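Local coordinates for putative antitoxin HigA3 (PDB 6LTZ), which binds and bends DNA as a dimer and is the putative antitoxin of a type II toxin-antitoxin system, with HigB3 as its likely cognate toxin, at the interface of chains A and B. Numbering follows the deposited sequence. Chains: chain A/B, Putative antitoxin HigA3.

The interface of chains A and B. Residues chain A 44, 48, 87, 90-94; chain B 98-100.
The aromatic ring of B:Phe100 sits in an apolar pocket of chain A, beside a short stretch of antiparallel sheet between the two chains. HigA3 belongs to the Cro/C1-type (XRE) helix-turn-helix family, and here strand 93-100 of each copy pairs with its two-fold mate in the dimer.

A:Leu48 CD2 is modelled over one face, nearly above the ring centre. It is closer than real packing allows; the side of approach can be read, but the closeness is doubtful. A:Gly92 CA lies against the opposite face, near the CD1-CE1 edge, 3.4 Å from B:Phe100 CE1. The ring is thus held between A:Leu48 and A:Gly92. Also on the side away from A:Leu48, the A:Val87 CG1 methyl sits beyond the CZ end, 3.9 Å from B:Phe100 CZ. The same methyl packs on B:Ala98, with CG1 of A:Val87 3.8 Å from CB; it is turned there by lying anti to the backbone N (chi1 173°). A:Ile44 CG2 comes from the A:Leu48 side, past the CZ-CE2 edge, 4.0 Å from B:Phe100 CZ. A:Leu90 CB meets B:Phe100 CE1 at 4.0 Å.

The backbone next to the ring is held by a pair of hydrogen bonds. A:His93 N donates to B:Glu99 O at 2.9 Å, within the carbonyl plane. B:Glu99 N donates back to A:His93 O at 2.8 Å, tilted from that carbonyl plane. The bridge continues to A:Leu94 and B:Ala98.

On the other side of the strand from the ring, A:His93 and B:Glu99 run alongside each other. Their imidazole and carboxylate planes are 53° apart. A:His93 NE2 and B:Glu99 OE1 are 4.8 Å apart, too far for a salt bridge; a protonated histidine could still be weakly attracted.

A:Ile44 comes from helix 41-47, which A:Leu48 directly follows. A:Val87 is near the end of helix 80-89, and A:Leu90 to A:Gly92 link that helix to strand 93-100. B:Phe100 CG lies beside its backbone N (chi1 -64°), which turns the ring into the pocket.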
# COMPACT_ATOMS: atom_id res chain seq x y z
N ILE A 44 8.93 5.38 12.23
CA ILE A 44 8.86 3.93 12.35
C ILE A 44 10.26 3.32 12.48
O ILE A 44 10.52 2.56 13.41
CB ILE A 44 8.13 3.34 11.13
CG1 ILE A 44 6.67 3.79 11.13
CG2 ILE A 44 8.22 1.84 11.11
CD1 ILE A 44 5.92 3.45 9.86
N LEU A 48 11.78 1.44 16.06
CA LEU A 48 11.76 -0.03 16.00
C LEU A 48 13.12 -0.68 15.86
O LEU A 48 13.19 -1.86 15.45
CB LEU A 48 10.94 -0.47 14.80
CG LEU A 48 9.43 -0.53 15.02
CD1 LEU A 48 8.91 0.77 15.60
CD2 LEU A 48 8.70 -0.86 13.73
N VAL A 87 9.52 -1.87 4.62
CA VAL A 87 9.08 -2.44 5.89
C VAL A 87 9.78 -3.77 6.16
O VAL A 87 10.16 -4.06 7.29
CB VAL A 87 7.54 -2.62 5.91
CG1 VAL A 87 7.10 -3.38 7.16
CG2 VAL A 87 6.84 -1.26 5.84
N LEU A 90 13.18 -3.33 7.57
CA LEU A 90 13.12 -2.97 8.99
C LEU A 90 12.81 -4.19 9.87
O LEU A 90 12.78 -4.08 11.09
CB LEU A 90 12.07 -1.88 9.22
CG LEU A 90 12.38 -0.53 8.58
CD1 LEU A 90 11.27 0.47 8.88
CD2 LEU A 90 13.72 -0.01 9.08
N GLY A 91 12.58 -5.34 9.24
CA GLY A 91 12.29 -6.56 9.98
C GLY A 91 10.81 -6.78 10.20
O GLY A 91 10.41 -7.68 10.95
N GLY A 92 9.98 -5.97 9.56
CA GLY A 92 8.54 -6.08 9.75
C GLY A 92 7.79 -6.69 8.58
O GLY A 92 8.39 -7.12 7.60
N HIS A 93 6.47 -6.72 8.71
CA HIS A 93 5.60 -7.29 7.67
C HIS A 93 4.49 -6.30 7.33
O HIS A 93 3.68 -5.94 8.19
CB HIS A 93 5.01 -8.62 8.13
CG HIS A 93 4.07 -9.24 7.14
ND1 HIS A 93 4.47 -9.64 5.89
CD2 HIS A 93 2.75 -9.54 7.23
CE1 HIS A 93 3.44 -10.15 5.24
NE2 HIS A 93 2.38 -10.10 6.03
N LEU A 94 4.47 -5.87 6.08
CA LEU A 94 3.46 -4.92 5.62
C LEU A 94 2.13 -5.61 5.39
O LEU A 94 2.07 -6.66 4.76
CB LEU A 94 3.93 -4.24 4.33
CG LEU A 94 2.93 -3.30 3.67
CD1 LEU A 94 2.70 -2.09 4.56
CD2 LEU A 94 3.43 -2.88 2.30
N ALA B 98 1.98 -2.07 9.53
CA ALA B 98 3.22 -2.82 9.54
C ALA B 98 3.35 -3.58 10.86
O ALA B 98 3.35 -2.98 11.94
CB ALA B 98 4.39 -1.89 9.33
N GLU B 99 3.42 -4.90 10.76
CA GLU B 99 3.55 -5.74 11.94
C GLU B 99 5.01 -5.91 12.32
O GLU B 99 5.84 -6.33 11.51
CB GLU B 99 2.92 -7.11 11.69
CG GLU B 99 1.46 -7.06 11.34
CD GLU B 99 0.86 -8.44 11.21
OE1 GLU B 99 1.57 -9.35 10.74
OE2 GLU B 99 -0.33 -8.61 11.58
N PHE B 100 5.32 -5.58 13.57
CA PHE B 100 6.66 -5.74 14.09
C PHE B 100 6.60 -6.59 15.35
O PHE B 100 6.17 -6.12 16.41
CB PHE B 100 7.30 -4.38 14.36
CG PHE B 100 7.50 -3.57 13.11
CD1 PHE B 100 8.62 -3.76 12.32
CD2 PHE B 100 6.56 -2.64 12.72
CE1 PHE B 100 8.81 -3.02 11.16
CE2 PHE B 100 6.74 -1.89 11.57
CZ PHE B 100 7.86 -2.09 10.78